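Local coordinates for polyketide synthase (Lyngbya majuscula 19L, PDB 3QIT), which catalyses, as a decarboxylating thioesterase of the alpha/beta hydrolase fold, product release with terminal alkene formation in curacin A biosynthesis, at residues 33-39 with 59-65; 72-76 with 202-206; 146-151 with 210-214; 155-160 with 197-203. One frame throughout, in Å; residues are numbered along the deposited sequence.

Contact 1. Residues 33-39 with 59-65; sequences HGILEQG and PDLFGHG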
# COMPACT_ATOMS: atom_id res chain seq x y z
N HIS B 33 9.46 9.33 -14.74
CA HIS B 33 8.73 10.61 -14.68
C HIS B 33 8.18 10.90 -13.26
O HIS B 33 8.19 10.05 -12.41
CB HIS B 33 7.58 10.65 -15.72
CG HIS B 33 6.46 9.69 -15.45
ND1 HIS B 33 5.48 9.96 -14.51
CD2 HIS B 33 6.14 8.48 -15.99
CE1 HIS B 33 4.61 8.96 -14.49
NE2 HIS B 33 4.98 8.06 -15.37
N GLY B 34 7.72 12.13 -13.05
CA GLY B 34 7.15 12.53 -11.77
C GLY B 34 5.63 12.45 -11.77
O GLY B 34 4.99 12.02 -12.74
N ILE B 35 5.03 12.90 -10.67
CA ILE B 35 3.60 12.70 -10.46
C ILE B 35 2.80 13.45 -11.52
O ILE B 35 3.13 14.58 -11.91
CB ILE B 35 3.19 13.13 -9.01
CG1 ILE B 35 1.83 12.56 -8.63
CG2 ILE B 35 3.20 14.64 -8.83
CD1 ILE B 35 1.85 11.10 -8.40
N LEU B 36 1.73 12.79 -11.96
CA LEU B 36 0.80 13.28 -12.99
C LEU B 36 1.36 13.29 -14.40
O LEU B 36 0.61 13.50 -15.34
CB LEU B 36 0.21 14.65 -12.64
CG LEU B 36 -0.45 14.72 -11.28
CD1 LEU B 36 -1.11 16.08 -11.14
CD2 LEU B 36 -1.45 13.58 -11.08
N GLU B 37 2.66 13.04 -14.55
CA GLU B 37 3.23 13.03 -15.92
C GLU B 37 3.16 11.64 -16.59
O GLU B 37 2.25 10.87 -16.29
CB GLU B 37 4.62 13.65 -15.94
CG GLU B 37 4.53 15.15 -15.61
CD GLU B 37 5.81 15.91 -15.88
OE1 GLU B 37 6.12 16.18 -17.06
OE2 GLU B 37 6.49 16.25 -14.89
N GLN B 38 4.06 11.35 -17.54
CA GLN B 38 3.94 10.13 -18.33
C GLN B 38 5.27 9.90 -19.01
O GLN B 38 6.10 10.82 -19.07
CB GLN B 38 2.84 10.29 -19.42
CG GLN B 38 3.03 11.52 -20.29
CD GLN B 38 1.98 11.63 -21.38
OE1 GLN B 38 1.67 10.66 -22.07
NE2 GLN B 38 1.40 12.82 -21.52
N GLY B 39 5.50 8.70 -19.50
CA GLY B 39 6.81 8.39 -20.11
C GLY B 39 7.14 9.26 -21.30
O GLY B 39 8.30 9.65 -21.50
N PRO B 59 8.98 4.09 -18.45
CA PRO B 59 7.69 3.47 -18.10
C PRO B 59 6.70 4.53 -17.67
O PRO B 59 7.08 5.54 -17.06
CB PRO B 59 8.03 2.59 -16.89
CG PRO B 59 9.27 3.17 -16.34
CD PRO B 59 10.04 3.75 -17.48
N ASP B 60 5.43 4.30 -18.00
CA ASP B 60 4.36 5.07 -17.36
C ASP B 60 4.15 4.44 -15.97
O ASP B 60 3.90 3.23 -15.85
CB ASP B 60 3.04 4.93 -18.15
CG ASP B 60 3.03 5.69 -19.49
OD1 ASP B 60 3.58 6.80 -19.61
OD2 ASP B 60 2.41 5.16 -20.44
N LEU B 61 4.18 5.23 -14.92
CA LEU B 61 3.85 4.70 -13.59
C LEU B 61 2.38 4.29 -13.58
O LEU B 61 1.59 4.84 -14.37
CB LEU B 61 4.17 5.75 -12.52
CG LEU B 61 5.65 6.12 -12.38
CD1 LEU B 61 5.79 7.26 -11.36
CD2 LEU B 61 6.49 4.88 -11.99
N PHE B 62 2.00 3.32 -12.74
CA PHE B 62 0.58 2.91 -12.70
C PHE B 62 -0.31 4.12 -12.45
O PHE B 62 0.07 5.05 -11.73
CB PHE B 62 0.31 1.86 -11.61
CG PHE B 62 0.79 0.46 -11.98
CD1 PHE B 62 0.41 -0.14 -13.18
CD2 PHE B 62 1.58 -0.25 -11.10
CE1 PHE B 62 0.88 -1.47 -13.51
CE2 PHE B 62 2.03 -1.54 -11.40
CZ PHE B 62 1.68 -2.15 -12.61
N GLY B 63 -1.46 4.13 -13.11
CA GLY B 63 -2.37 5.27 -13.06
C GLY B 63 -2.01 6.46 -13.94
O GLY B 63 -2.76 7.43 -13.99
N HIS B 64 -0.87 6.40 -14.63
CA HIS B 64 -0.37 7.51 -15.45
C HIS B 64 -0.27 7.04 -16.89
O HIS B 64 -0.14 5.84 -17.16
CB HIS B 64 1.05 7.91 -15.03
CG HIS B 64 1.14 8.53 -13.66
ND1 HIS B 64 0.98 7.81 -12.50
CD2 HIS B 64 1.40 9.80 -13.29
CE1 HIS B 64 1.14 8.62 -11.46
NE2 HIS B 64 1.38 9.84 -11.91
N GLY B 65 -0.35 7.97 -17.83
CA GLY B 65 -0.07 7.67 -19.25
C GLY B 65 -0.98 6.57 -19.76
O GLY B 65 -2.19 6.64 -19.58
O HOH W 1 9.01 7.53 -17.02
O HOH W 2 -0.39 10.77 -16.94
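His64 reaches from the 59-65 loop into the bend of 33-39, meeting a partner at nearly every atom. Its CB lies 3.4 Å from Glu37 O. CG, placed anti to the carbonyl carbon (chi1 -68°), comes beside His33 CE1, and the two imidazoles meet obliquely with planes 51° apart. His64 CD2 sits 3.3 Å from Glu37 O, which lies near the ring plane. At the tip, His64 NE2 accepts the backbone N of Leu36 at 3.0 Å within the ring plane, with Ile35 CD1 at the same edge. His64 ND1 donates to Phe62 O at 3.0 Å, so bonds at both nitrogens fix the ring's rotation. His33 is gripped likewise: NE2 accepts Leu61 N (3.0 Å, nearly straight at 176°), and ND1 donates to Gly34 O. Asp60 OD1 takes Gly39 N at 2.7 Å, while its OD2 forms a salt bridge with Arg188. His33-Gly34, directly after strand 28-32, fits the HG motif of alpha/beta hydrolases, whose loop usually borders the oxyanion hole. Consistent with that role, Gly34 lies near the probable nucleophile elbow around Ser103.

Contact 2. Residues 72-76 with 202-206; sequences MVTSY and DAIIR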
# COMPACT_ATOMS: atom_id res chain seq x y z
N MET B 72 -8.09 -0.91 -6.97
CA MET B 72 -8.19 -0.61 -5.54
C MET B 72 -7.26 0.53 -5.17
O MET B 72 -6.03 0.39 -5.25
CB MET B 72 -7.89 -1.81 -4.69
CG MET B 72 -8.33 -1.54 -3.23
SD MET B 72 -8.56 -3.05 -2.40
CE MET B 72 -6.95 -3.77 -2.64
N VAL B 73 -7.86 1.64 -4.74
CA VAL B 73 -7.13 2.92 -4.52
C VAL B 73 -5.95 2.82 -3.57
O VAL B 73 -4.95 3.53 -3.73
CB VAL B 73 -8.10 4.00 -3.93
CG1 VAL B 73 -7.34 5.32 -3.71
CG2 VAL B 73 -9.28 4.23 -4.84
N THR B 74 -6.07 1.95 -2.57
CA THR B 74 -5.00 1.75 -1.58
C THR B 74 -3.74 1.12 -2.17
O THR B 74 -2.70 1.07 -1.51
CB THR B 74 -5.47 0.91 -0.38
OG1 THR B 74 -6.02 -0.33 -0.83
CG2 THR B 74 -6.49 1.67 0.44
N SER B 75 -3.85 0.67 -3.41
CA SER B 75 -2.72 0.09 -4.15
C SER B 75 -1.72 1.15 -4.57
O SER B 75 -0.55 0.83 -4.84
CB SER B 75 -3.22 -0.71 -5.37
OG SER B 75 -4.03 -1.81 -4.96
N TYR B 76 -2.17 2.41 -4.66
CA TYR B 76 -1.26 3.50 -5.03
C TYR B 76 -0.41 3.88 -3.82
O TYR B 76 -0.91 4.45 -2.82
CB TYR B 76 -2.05 4.73 -5.52
CG TYR B 76 -2.67 4.56 -6.89
CD1 TYR B 76 -1.88 4.47 -8.03
CD2 TYR B 76 -4.05 4.48 -7.04
CE1 TYR B 76 -2.45 4.33 -9.29
CE2 TYR B 76 -4.65 4.31 -8.30
CZ TYR B 76 -3.84 4.23 -9.41
OH TYR B 76 -4.47 4.11 -10.63
N ASP B 202 -5.43 8.41 -13.79
CA ASP B 202 -6.40 8.09 -12.73
C ASP B 202 -6.62 9.30 -11.82
O ASP B 202 -5.71 9.67 -11.09
CB ASP B 202 -5.88 6.92 -11.88
CG ASP B 202 -6.96 6.31 -11.00
OD1 ASP B 202 -7.94 7.02 -10.65
OD2 ASP B 202 -6.82 5.12 -10.63
N ALA B 203 -7.83 9.87 -11.83
CA ALA B 203 -8.10 11.08 -11.04
C ALA B 203 -7.78 10.98 -9.55
O ALA B 203 -7.56 12.00 -8.89
CB ALA B 203 -9.58 11.51 -11.21
N ILE B 204 -7.76 9.77 -9.00
CA ILE B 204 -7.47 9.62 -7.56
C ILE B 204 -6.04 10.04 -7.20
O ILE B 204 -5.78 10.40 -6.05
CB ILE B 204 -7.79 8.18 -7.08
CG1 ILE B 204 -8.05 8.17 -5.56
CG2 ILE B 204 -6.69 7.20 -7.47
CD1 ILE B 204 -9.48 8.59 -5.18
N ILE B 205 -5.12 10.03 -8.17
CA ILE B 205 -3.71 10.27 -7.92
C ILE B 205 -3.41 11.71 -7.53
O ILE B 205 -2.44 11.98 -6.82
CB ILE B 205 -2.86 9.86 -9.14
CG1 ILE B 205 -3.02 8.37 -9.41
CG2 ILE B 205 -1.39 10.17 -8.90
CD1 ILE B 205 -2.34 7.91 -10.63
N ARG B 206 -4.22 12.62 -8.03
CA ARG B 206 -4.02 14.03 -7.69
C ARG B 206 -4.40 14.27 -6.22
O ARG B 206 -5.57 14.52 -5.91
CB ARG B 206 -4.84 14.93 -8.61
CG ARG B 206 -4.49 16.39 -8.45
CD ARG B 206 -4.90 17.17 -9.67
NE ARG B 206 -3.92 18.22 -9.93
CZ ARG B 206 -3.72 18.77 -11.12
NH1 ARG B 206 -2.80 19.72 -11.27
NH2 ARG B 206 -4.44 18.38 -12.16
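Val73 and Tyr76, in and just after the 3-10 turn that leads to helix 78-91, meet an Asx turn at Asp202 in the long insertion between strands 120-126 and 234-239. In alpha/beta hydrolases an insertion at this point commonly forms the cap or lid, so the contact probably ties that part to the core fold. Tyr76 is the main link. Its CG stands anti to the carbonyl carbon (chi1 -72°), which sends the ring across to the 202-206 loop, and OH donates to Asp202 OD2 at 2.6 Å. The carboxylate is met on its anti side, 20° out of plane, and is turned 79° from the ring. Tyr76 OH also accepts from Leu70 N, so the hydroxyl is held twice. A phenylalanine in place of Tyr76 would probably leave both Asp202 OD2 and Leu70 N without this mate. Beside the phenol, Ile204 CG2 packs 3.6 Å from Tyr76 CE2; Ile205 lies over one ring face in the conformer described, but a second one exists. Within the same 3-10 turn, Ser75 OG bonds Ser75 OG of the second subunit and Thr74 OG1 bonds Thr80 OG1 of that subunit. Asp202 OD1 closes the Asx turn by accepting Ile204 N at 3.2 Å, from above the carboxylate plane. The side chain of Ile204 also meets Val73, where the packing is tighter than usual: Ile204 CG1 lies 3.5 Å from Val73 CG1.

Contact 3. Residues 146-151 with 210-214; sequences TCLDYL and ILGLN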
# COMPACT_ATOMS: atom_id res chain seq x y z
N THR B 146 -8.80 11.66 7.05
CA THR B 146 -8.75 12.35 5.77
C THR B 146 -8.42 11.37 4.64
O THR B 146 -9.01 11.44 3.56
CB THR B 146 -7.73 13.52 5.81
OG1 THR B 146 -8.15 14.46 6.81
CG2 THR B 146 -7.68 14.23 4.46
N CYS B 147 -7.51 10.45 4.92
CA CYS B 147 -7.09 9.46 3.93
C CYS B 147 -8.22 8.46 3.58
O CYS B 147 -8.51 8.24 2.40
CB CYS B 147 -5.87 8.71 4.43
SG CYS B 147 -5.37 7.40 3.28
N LEU B 148 -8.87 7.91 4.60
CA LEU B 148 -9.97 6.95 4.40
C LEU B 148 -11.15 7.59 3.68
O LEU B 148 -11.79 6.97 2.81
CB LEU B 148 -10.43 6.34 5.72
CG LEU B 148 -9.83 4.98 6.06
CD1 LEU B 148 -8.33 5.09 6.13
CD2 LEU B 148 -10.40 4.45 7.37
N ASP B 149 -11.45 8.84 4.03
CA ASP B 149 -12.54 9.58 3.35
C ASP B 149 -12.15 9.80 1.89
O ASP B 149 -12.98 9.65 0.98
CB ASP B 149 -12.80 10.92 4.04
CG ASP B 149 -13.44 10.76 5.41
OD1 ASP B 149 -14.00 9.69 5.71
OD2 ASP B 149 -13.40 11.74 6.18
N TYR B 150 -10.89 10.15 1.67
CA TYR B 150 -10.45 10.38 0.29
C TYR B 150 -10.47 9.09 -0.56
O TYR B 150 -10.99 9.10 -1.69
CB TYR B 150 -9.08 11.05 0.25
CG TYR B 150 -8.68 11.37 -1.16
CD1 TYR B 150 -9.31 12.39 -1.88
CD2 TYR B 150 -7.70 10.60 -1.80
CE1 TYR B 150 -8.96 12.67 -3.19
CE2 TYR B 150 -7.35 10.87 -3.12
CZ TYR B 150 -7.98 11.91 -3.80
OH TYR B 150 -7.64 12.18 -5.10
N LEU B 151 -9.92 8.02 -0.01
CA LEU B 151 -9.90 6.69 -0.66
C LEU B 151 -11.28 6.24 -1.14
O LEU B 151 -11.40 5.48 -2.12
CB LEU B 151 -9.33 5.63 0.30
CG LEU B 151 -7.88 5.66 0.79
CD1 LEU B 151 -7.75 4.69 1.94
CD2 LEU B 151 -6.88 5.32 -0.29
N ILE B 210 -2.07 13.63 0.77
CA ILE B 210 -3.25 13.05 1.41
C ILE B 210 -3.26 11.52 1.26
O ILE B 210 -3.81 10.81 2.12
CB ILE B 210 -4.55 13.73 0.91
CG1 ILE B 210 -4.67 15.14 1.51
CG2 ILE B 210 -5.80 12.90 1.23
CD1 ILE B 210 -5.34 16.16 0.61
N LEU B 211 -2.65 11.02 0.19
CA LEU B 211 -2.41 9.58 0.04
C LEU B 211 -0.99 9.19 0.47
O LEU B 211 -0.69 8.01 0.63
CB LEU B 211 -2.70 9.11 -1.39
CG LEU B 211 -4.15 8.97 -1.89
CD1 LEU B 211 -4.19 8.27 -3.24
CD2 LEU B 211 -5.05 8.26 -0.89
N GLY B 212 -0.13 10.19 0.65
CA GLY B 212 1.27 9.96 1.03
C GLY B 212 2.08 9.33 -0.08
O GLY B 212 3.09 8.65 0.17
N LEU B 213 1.64 9.55 -1.32
CA LEU B 213 2.26 8.98 -2.52
C LEU B 213 3.68 9.48 -2.75
O LEU B 213 4.54 8.74 -3.24
CB LEU B 213 1.41 9.31 -3.75
CG LEU B 213 0.12 8.52 -3.95
CD1 LEU B 213 -0.88 9.34 -4.74
CD2 LEU B 213 0.43 7.21 -4.65
N ASN B 214 3.90 10.75 -2.40
CA ASN B 214 5.15 11.45 -2.70
C ASN B 214 6.39 10.87 -2.02
O ASN B 214 7.51 11.04 -2.53
CB ASN B 214 5.01 12.94 -2.36
CG ASN B 214 3.86 13.61 -3.11
OD1 ASN B 214 3.57 13.29 -4.26
ND2 ASN B 214 3.20 14.56 -2.44
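Leu211 CD2 wedges against the last turn of helix 140-151 and makes the close part of this contact. It lies 3.5 Å from Leu151 CD2 and 3.7 Å from Tyr150 CD2, which it meets at the edge of the ring, in its plane. Tyr150 gets there because its CG is anti to the backbone N (chi1 -176°), bringing the phenol across the Ile210 and Leu211 side chains at about a right angle, with Leu211 CG also against CE2. Cys147 CB closes the inner side, 3.7 Å from Ile210 O. The outer side is looser. Ile210 CG2 rests 3.9 Å from Tyr150 CB and 4.0 Å from Thr146 CG2; both Ile210 and Thr146 are exposed. Residues 210-214, Leu211 included, are poorly ordered and follow the unmodelled 208-209, so even the close contacts come from a loosely held loop. Tyr150 OH bonds Ile204 O, which ties the helix to the 202-206 loop as well. With an alanine here, Ile204 O would probably lose its hydroxyl partner and Leu211 the ring edge it packs against. The helix is anchored from beyond: Cys147 and Leu151 also pack on Leu79 of the second subunit, and Asp149 forms a salt bridge with Arg116 of that subunit. With no directional bond from 146-151 to 210-214, the loop is held by apolar touch, consistent with its poor order.

Contact 4. Residues 155-160 with 197-203; sequences PQHPIF and VRWSWDA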
# COMPACT_ATOMS: atom_id res chain seq x y z
N PRO B 155 -13.34 11.14 -7.11
CA PRO B 155 -13.11 12.42 -7.78
C PRO B 155 -13.21 12.28 -9.30
O PRO B 155 -12.79 11.26 -9.89
CB PRO B 155 -11.69 12.82 -7.34
CG PRO B 155 -11.03 11.54 -6.95
CD PRO B 155 -12.14 10.67 -6.39
N GLN B 156 -13.86 13.26 -9.93
CA GLN B 156 -14.04 13.27 -11.37
C GLN B 156 -13.12 14.30 -11.98
O GLN B 156 -12.89 15.37 -11.42
CB GLN B 156 -15.50 13.62 -11.73
CG GLN B 156 -16.52 12.57 -11.32
CD GLN B 156 -16.11 11.14 -11.67
OE1 GLN B 156 -15.92 10.81 -12.84
NE2 GLN B 156 -15.98 10.30 -10.65
N HIS B 157 -12.57 13.97 -13.14
CA HIS B 157 -11.76 14.93 -13.89
C HIS B 157 -12.68 15.99 -14.52
O HIS B 157 -13.86 15.71 -14.79
CB HIS B 157 -11.09 14.23 -15.07
CG HIS B 157 -9.91 13.39 -14.71
ND1 HIS B 157 -8.79 13.91 -14.09
CD2 HIS B 157 -9.63 12.08 -14.95
CE1 HIS B 157 -7.88 12.97 -13.96
NE2 HIS B 157 -8.37 11.84 -14.46
N PRO B 158 -12.13 17.18 -14.78
CA PRO B 158 -12.85 18.17 -15.57
C PRO B 158 -13.04 17.68 -17.01
O PRO B 158 -12.23 16.88 -17.52
CB PRO B 158 -11.92 19.40 -15.56
CG PRO B 158 -10.57 18.86 -15.25
CD PRO B 158 -10.82 17.69 -14.33
N ILE B 159 -14.11 18.15 -17.62
CA ILE B 159 -14.40 17.83 -19.02
C ILE B 159 -13.99 19.05 -19.84
O ILE B 159 -14.60 20.11 -19.69
CB ILE B 159 -15.90 17.57 -19.20
CG1 ILE B 159 -16.39 16.46 -18.26
CG2 ILE B 159 -16.18 17.24 -20.67
CD1 ILE B 159 -17.78 16.70 -17.69
N PHE B 160 -12.96 18.90 -20.67
CA PHE B 160 -12.49 19.96 -21.55
C PHE B 160 -13.27 19.85 -22.85
O PHE B 160 -13.71 18.76 -23.23
CB PHE B 160 -10.99 19.82 -21.90
CG PHE B 160 -10.08 19.78 -20.71
CD1 PHE B 160 -9.78 20.95 -20.00
CD2 PHE B 160 -9.45 18.60 -20.34
CE1 PHE B 160 -8.91 20.94 -18.90
CE2 PHE B 160 -8.56 18.58 -19.24
CZ PHE B 160 -8.31 19.73 -18.51
N VAL B 197 -13.62 15.99 -23.62
CA VAL B 197 -12.54 15.03 -23.32
C VAL B 197 -12.05 15.26 -21.90
O VAL B 197 -12.13 16.37 -21.38
CB VAL B 197 -11.35 15.10 -24.31
CG1 VAL B 197 -11.84 14.86 -25.74
CG2 VAL B 197 -10.60 16.45 -24.20
N ARG B 198 -11.57 14.20 -21.28
CA ARG B 198 -11.04 14.28 -19.92
C ARG B 198 -9.67 13.65 -19.91
O ARG B 198 -9.31 12.90 -20.83
CB ARG B 198 -11.95 13.55 -18.95
CG ARG B 198 -11.98 12.04 -19.15
CD ARG B 198 -12.86 11.34 -18.08
NE ARG B 198 -12.90 9.89 -18.31
CZ ARG B 198 -13.57 9.02 -17.56
NH1 ARG B 198 -14.27 9.42 -16.50
NH2 ARG B 198 -13.55 7.73 -17.87
N TRP B 199 -8.90 13.94 -18.86
CA TRP B 199 -7.65 13.22 -18.66
C TRP B 199 -7.88 11.73 -18.54
O TRP B 199 -8.87 11.30 -17.96
CB TRP B 199 -6.93 13.68 -17.39
CG TRP B 199 -6.57 15.16 -17.35
CD1 TRP B 199 -6.95 16.04 -16.39
CD2 TRP B 199 -5.73 15.88 -18.27
NE1 TRP B 199 -6.38 17.28 -16.63
CE2 TRP B 199 -5.66 17.21 -17.80
CE3 TRP B 199 -5.03 15.53 -19.45
CZ2 TRP B 199 -4.91 18.21 -18.46
CZ3 TRP B 199 -4.29 16.52 -20.10
CH2 TRP B 199 -4.25 17.85 -19.61
N SER B 200 -6.95 10.94 -19.08
CA SER B 200 -7.13 9.49 -19.05
C SER B 200 -6.24 8.80 -18.00
O SER B 200 -6.30 7.58 -17.82
CB SER B 200 -6.91 8.91 -20.45
OG SER B 200 -5.58 9.16 -20.84
N TRP B 201 -5.47 9.60 -17.27
CA TRP B 201 -4.79 9.12 -16.05
C TRP B 201 -5.81 9.05 -14.89
O TRP B 201 -6.93 9.55 -15.00
CB TRP B 201 -3.54 9.95 -15.74
CG TRP B 201 -3.71 11.45 -15.64
CD1 TRP B 201 -3.51 12.38 -16.65
CD2 TRP B 201 -4.11 12.19 -14.48
NE1 TRP B 201 -3.72 13.66 -16.15
CE2 TRP B 201 -4.10 13.56 -14.83
CE3 TRP B 201 -4.43 11.83 -13.16
CZ2 TRP B 201 -4.44 14.57 -13.92
CZ3 TRP B 201 -4.76 12.84 -12.24
CH2 TRP B 201 -4.77 14.19 -12.63
N ASP B 202 -5.43 8.41 -13.79
CA ASP B 202 -6.40 8.09 -12.73
C ASP B 202 -6.62 9.30 -11.82
O ASP B 202 -5.71 9.67 -11.09
CB ASP B 202 -5.88 6.92 -11.88
CG ASP B 202 -6.96 6.31 -11.00
OD1 ASP B 202 -7.94 7.02 -10.65
OD2 ASP B 202 -6.82 5.12 -10.63
N ALA B 203 -7.83 9.87 -11.83
CA ALA B 203 -8.10 11.08 -11.04
C ALA B 203 -7.78 10.98 -9.55
O ALA B 203 -7.56 12.00 -8.89
CB ALA B 203 -9.58 11.51 -11.21
O HOH W 3 -13.31 11.37 -14.38
O HOH W 4 -9.86 16.32 -17.51
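His157 turns its CG anti to the carbonyl carbon (chi1 -77°) and so drops its imidazole between Trp199 and Ala203, whereas Trp201 wedges its CG between backbone N and carbonyl carbon (chi1 54°), which folds the indole back beneath the histidine. The imidazole is sandwiched between the Ala203 methyl and the Trp199 CB methylene, each a CH-pi contact: Ala203 CB lies 3.5 Å from the His157 ring centroid over one face, and Trp199 CB 3.7 Å from it over the other. His157 CE1 points into the six-membered ring of Trp201 in an edge-to-face pair, 3.6 Å from Trp201 CH2. Its NE2 donates to Trp201 O at 2.8 Å, in the imidazole plane but from above the carbonyl plane. The cluster continues through Phe160, whose edge meets a face of Trp199, with Phe160 CE2 3.5 Å from Trp199 CE2; Trp201 NE1 occupies the other face of that indole. Ala166 and Leu170 of helix 163-173 also touch Trp199. Backbone bonds clamp the far end: Phe160 N to Val197 O and Val197 N to Phe160 O, each 2.8 Å, form a single antiparallel hydrogen-bonded bridge that joins Phe160 to strand 196-199 of the 190-199 hairpin. On the outer side, a water joins Gln156 OE1 and His157 N. The bridge thus fixes the Phe160 end, while the directed NE2 bond and interlocking rings fix how the histidine is turned; its NE2 proton is committed to Trp201 O.

In the fold
Contacts 1 and 2 are buried, contact 4 is partly so, and contact 3 lies at the surface. Contact 1 joins two loops that follow strands of the central sheet, and relies on imidazole and carboxylate bonds to backbone N-H groups. The other three involve the insertion after strand 120-126: contact 2 ties it to the core fold by one phenol-carboxylate bond and aliphatic packing, contact 4 binds it internally by aromatic rings and a beta bridge, and contact 3 by apolar touch alone. Contacts 2 and 4 share Asp202 and Ala203, and Gly63 O of contact 1 probably accepts Asp202 N. Tyr150 connects contacts 2 and 3. Both reach the second subunit, as contact 1 does through Phe62; contact 4 does not.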